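Local coordinates for exoribonuclease II, mitochondrial (Candida glabrata, PDB 6F3H), which probably degrades RNA from the 3' end as the exoribonuclease of the mitochondrial degradosome, working in tight coupling with a helicase component, at residues Tyr75-Lys87 with Val234-Val246. The protein carries 1 engineered substitution. Numbering follows the deposited sequence.
Sequences YAMKNSVILRIPK and VYTNTALLSPTTV. With nucleotides of chain C.
Arg84 and Leu240 illustrate how backbone carbonyls of a turn, here 238-241, can accept side-chain bonds from a neighbouring segment, 75-87. NH1 of Arg84 reaches Leu240 O at 3.0 Å, a bent bond (134° at the hydrogen) in which the oxygen lies at the edge of the guanidinium and the donor sits above the carbonyl plane. The side chain runs extended from CG to NE, and a salt bridge from NE to Asp38 gives the guanidinium a second partner. At the other end of the turn, Lys78, bent at its last two torsions, gives Thr238 O a weak bond from NZ. The third bond runs the other way: Thr236 OG1 donates to Ile82 O at 2.9 Å, in the carbonyl plane and on a lone pair. Between these bonds Leu241 fills the interface, CD1 lying 3.8 Å from Lys78 CG and CB against Val81 CG1, while Pro243 CD packs on Leu83 CB. Beside Asn79, Thr238 brings its methyl close to the phosphate of A1 of chain C. Two antiparallel sheets thus meet through a beta hairpin whose turn closes with a G1 bulge, Leu241 and Ser242 together opposing Asn237, set against an edge strand whose Ile82 and Leu83 oppose Leu41 in a classic beta bulge.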
# COMPACT_ATOMS: atom_id res chain seq x y z
N TYR A 75 -4.74 23.68 12.44
CA TYR A 75 -4.97 23.46 11.02
C TYR A 75 -3.98 22.41 10.55
O TYR A 75 -2.77 22.57 10.75
CB TYR A 75 -4.77 24.74 10.23
CG TYR A 75 -5.66 25.83 10.74
CD1 TYR A 75 -6.99 25.92 10.34
CD2 TYR A 75 -5.17 26.75 11.63
CE1 TYR A 75 -7.79 26.94 10.81
CE2 TYR A 75 -5.96 27.76 12.11
CZ TYR A 75 -7.27 27.86 11.70
OH TYR A 75 -8.08 28.87 12.18
N ALA A 76 -4.48 21.35 9.95
CA ALA A 76 -3.58 20.26 9.64
C ALA A 76 -4.04 19.55 8.39
O ALA A 76 -5.23 19.55 8.04
CB ALA A 76 -3.47 19.25 10.78
N MSE A 77 -3.08 18.93 7.72
CA MSE A 77 -3.36 18.08 6.58
C MSE A 77 -4.14 16.89 7.03
O MSE A 77 -3.83 16.28 8.05
CB MSE A 77 -2.07 17.62 5.90
CG MSE A 77 -1.47 18.65 4.98
SE MSE A 77 -2.86 19.61 3.99
CE MSE A 77 -1.79 21.08 3.27
N LYS A 78 -5.14 16.56 6.24
CA LYS A 78 -5.90 15.34 6.43
C LYS A 78 -5.02 14.19 6.89
O LYS A 78 -5.41 13.42 7.77
CB LYS A 78 -6.58 15.00 5.11
CG LYS A 78 -7.19 13.65 5.07
CD LYS A 78 -7.67 13.34 3.64
CE LYS A 78 -6.64 12.53 2.83
NZ LYS A 78 -6.98 11.06 2.72
N ASN A 79 -3.83 14.05 6.33
CA ASN A 79 -2.98 12.91 6.65
C ASN A 79 -2.18 13.09 7.92
O ASN A 79 -1.50 12.14 8.35
CB ASN A 79 -2.05 12.65 5.50
CG ASN A 79 -2.81 12.29 4.29
OD1 ASN A 79 -3.62 13.08 3.82
ND2 ASN A 79 -2.61 11.08 3.80
N SER A 80 -2.25 14.26 8.55
CA SER A 80 -1.69 14.37 9.88
C SER A 80 -2.54 13.64 10.91
O SER A 80 -2.15 13.61 12.07
CB SER A 80 -1.56 15.83 10.28
OG SER A 80 -0.71 16.53 9.39
N VAL A 81 -3.69 13.09 10.53
CA VAL A 81 -4.56 12.36 11.44
C VAL A 81 -4.03 10.95 11.66
O VAL A 81 -3.96 10.16 10.71
CB VAL A 81 -6.00 12.32 10.92
CG1 VAL A 81 -6.81 11.37 11.78
CG2 VAL A 81 -6.61 13.71 10.97
N ILE A 82 -3.72 10.60 12.92
CA ILE A 82 -3.19 9.26 13.18
C ILE A 82 -4.28 8.27 13.53
O ILE A 82 -4.15 7.07 13.25
CB ILE A 82 -2.14 9.28 14.31
CG1 ILE A 82 -1.28 10.51 14.22
CG2 ILE A 82 -1.16 8.23 14.05
CD1 ILE A 82 -0.31 10.56 15.35
N LEU A 83 -5.33 8.72 14.22
CA LEU A 83 -6.50 7.88 14.39
C LEU A 83 -7.72 8.76 14.52
O LEU A 83 -7.63 9.93 14.91
CB LEU A 83 -6.39 6.93 15.59
CG LEU A 83 -6.17 7.34 17.04
CD1 LEU A 83 -7.47 7.76 17.68
CD2 LEU A 83 -5.58 6.17 17.79
N ARG A 84 -8.87 8.17 14.22
CA ARG A 84 -10.10 8.90 14.03
C ARG A 84 -11.22 8.14 14.70
O ARG A 84 -11.27 6.90 14.62
CB ARG A 84 -10.39 9.09 12.54
CG ARG A 84 -11.81 9.42 12.17
CD ARG A 84 -11.92 9.62 10.66
NE ARG A 84 -13.27 9.51 10.11
CZ ARG A 84 -13.69 8.52 9.33
NH1 ARG A 84 -12.87 7.54 8.99
NH2 ARG A 84 -14.95 8.53 8.88
N ILE A 85 -12.12 8.88 15.34
CA ILE A 85 -13.32 8.38 16.00
C ILE A 85 -14.50 9.09 15.36
O ILE A 85 -14.63 10.31 15.50
CB ILE A 85 -13.31 8.66 17.51
CG1 ILE A 85 -12.19 7.91 18.18
CG2 ILE A 85 -14.65 8.27 18.09
CD1 ILE A 85 -12.39 6.44 18.10
N PRO A 86 -15.40 8.38 14.70
CA PRO A 86 -16.45 9.05 13.93
C PRO A 86 -17.51 9.68 14.83
O PRO A 86 -17.68 9.31 16.00
CB PRO A 86 -17.03 7.92 13.06
CG PRO A 86 -15.94 6.84 13.04
CD PRO A 86 -15.36 6.93 14.42
N LYS A 87 -18.18 10.69 14.28
CA LYS A 87 -19.24 11.43 14.97
C LYS A 87 -20.21 10.56 15.81
O LYS A 87 -21.32 10.97 16.17
CB LYS A 87 -20.04 12.22 13.93
CG LYS A 87 -19.19 13.16 13.10
CD LYS A 87 -19.86 13.44 11.77
CE LYS A 87 -20.87 14.56 11.88
NZ LYS A 87 -21.06 15.21 10.56
N VAL A 234 3.18 1.77 14.07
CA VAL A 234 1.75 1.68 13.85
C VAL A 234 1.44 2.32 12.50
O VAL A 234 1.72 3.50 12.29
CB VAL A 234 1.00 2.40 14.98
CG1 VAL A 234 -0.45 2.56 14.64
CG2 VAL A 234 1.20 1.67 16.28
N TYR A 235 0.83 1.57 11.62
CA TYR A 235 0.51 2.07 10.30
C TYR A 235 -0.92 2.56 10.28
O TYR A 235 -1.81 1.89 10.81
CB TYR A 235 0.73 0.98 9.27
CG TYR A 235 2.17 0.71 9.04
CD1 TYR A 235 2.89 -0.13 9.87
CD2 TYR A 235 2.83 1.30 7.97
CE1 TYR A 235 4.23 -0.37 9.63
CE2 TYR A 235 4.15 1.07 7.73
CZ TYR A 235 4.85 0.24 8.55
OH TYR A 235 6.18 0.03 8.25
N THR A 236 -1.13 3.73 9.69
CA THR A 236 -2.44 4.36 9.63
C THR A 236 -2.86 4.38 8.17
O THR A 236 -2.15 4.94 7.33
CB THR A 236 -2.37 5.80 10.16
OG1 THR A 236 -2.14 5.80 11.57
CG2 THR A 236 -3.68 6.53 9.88
N ASN A 237 -4.01 3.78 7.85
CA ASN A 237 -4.47 3.79 6.48
C ASN A 237 -4.94 5.18 6.09
O ASN A 237 -5.58 5.88 6.87
CB ASN A 237 -5.59 2.78 6.26
CG ASN A 237 -6.29 2.96 4.89
OD1 ASN A 237 -5.64 3.00 3.84
ND2 ASN A 237 -7.60 3.06 4.90
N THR A 238 -4.57 5.58 4.86
CA THR A 238 -4.87 6.90 4.30
C THR A 238 -6.36 7.14 4.09
O THR A 238 -6.82 8.29 4.10
CB THR A 238 -4.18 7.03 2.94
OG1 THR A 238 -2.93 6.33 2.96
CG2 THR A 238 -3.99 8.47 2.59
N ALA A 239 -7.13 6.09 3.79
CA ALA A 239 -8.51 6.31 3.37
C ALA A 239 -9.44 6.35 4.57
O ALA A 239 -10.27 7.26 4.71
CB ALA A 239 -8.92 5.20 2.40
N LEU A 240 -9.27 5.38 5.46
CA LEU A 240 -9.98 5.31 6.71
C LEU A 240 -9.42 6.24 7.75
O LEU A 240 -10.11 6.52 8.73
CB LEU A 240 -9.91 3.90 7.26
CG LEU A 240 -10.22 2.72 6.33
CD1 LEU A 240 -10.32 1.46 7.19
CD2 LEU A 240 -11.48 2.96 5.50
N LEU A 241 -8.16 6.66 7.59
CA LEU A 241 -7.43 7.46 8.59
C LEU A 241 -7.49 6.80 9.95
O LEU A 241 -7.86 7.41 10.95
CB LEU A 241 -7.94 8.90 8.65
CG LEU A 241 -7.80 9.82 7.44
CD1 LEU A 241 -8.59 11.11 7.58
CD2 LEU A 241 -6.35 10.15 7.23
N SER A 242 -7.11 5.53 9.98
CA SER A 242 -7.17 4.78 11.21
C SER A 242 -6.06 3.75 11.18
O SER A 242 -5.65 3.31 10.10
CB SER A 242 -8.52 4.10 11.36
OG SER A 242 -8.40 2.98 12.19
N PRO A 243 -5.58 3.31 12.34
CA PRO A 243 -4.46 2.37 12.35
C PRO A 243 -4.86 0.99 11.88
O PRO A 243 -5.92 0.46 12.24
CB PRO A 243 -4.04 2.35 13.82
CG PRO A 243 -5.27 2.80 14.57
CD PRO A 243 -5.84 3.85 13.68
N THR A 244 -3.97 0.37 11.11
CA THR A 244 -4.26 -0.94 10.56
C THR A 244 -3.53 -2.05 11.29
O THR A 244 -4.14 -3.04 11.68
CB THR A 244 -3.91 -1.01 9.06
OG1 THR A 244 -2.51 -0.80 8.87
CG2 THR A 244 -4.67 0.05 8.26
N THR A 245 -2.25 -1.87 11.55
CA THR A 245 -1.48 -3.01 12.00
C THR A 245 -0.27 -2.48 12.75
O THR A 245 0.07 -1.29 12.65
CB THR A 245 -1.09 -3.87 10.82
OG1 THR A 245 -0.54 -5.12 11.27
CG2 THR A 245 -0.08 -3.11 9.96
N VAL A 246 0.35 -3.35 13.53
CA VAL A 246 1.62 -3.04 14.19
C VAL A 246 2.42 -4.31 14.34
O VAL A 246 1.89 -5.37 14.65
CB VAL A 246 1.37 -2.36 15.55
CG1 VAL A 246 0.55 -3.28 16.45
CG2 VAL A 246 2.67 -1.96 16.21
P A C 1 -2.29 10.16 0.02
OP1 A C 1 -1.80 8.85 0.51
OP2 A C 1 -3.76 10.43 -0.03
O5' A C 1 -1.67 10.25 -1.43
C5' A C 1 -2.09 9.34 -2.44
C4' A C 1 -3.35 9.83 -3.10
O4' A C 1 -3.11 11.12 -3.72
C3' A C 1 -3.85 8.95 -4.24
O3' A C 1 -4.66 7.89 -3.81
C2' A C 1 -4.54 9.93 -5.16
O2' A C 1 -5.82 10.27 -4.64
C1' A C 1 -3.63 11.13 -5.03
N9 A C 1 -2.47 11.04 -5.93
C8 A C 1 -1.80 9.92 -6.37
N7 A C 1 -0.78 10.19 -7.13
C5 A C 1 -0.77 11.57 -7.19
C6 A C 1 0.07 12.47 -7.85
N6 A C 1 1.10 12.08 -8.61
N1 A C 1 -0.19 13.79 -7.71
C2 A C 1 -1.22 14.18 -6.95
N3 A C 1 -2.09 13.43 -6.28
C4 A C 1 -1.80 12.12 -6.45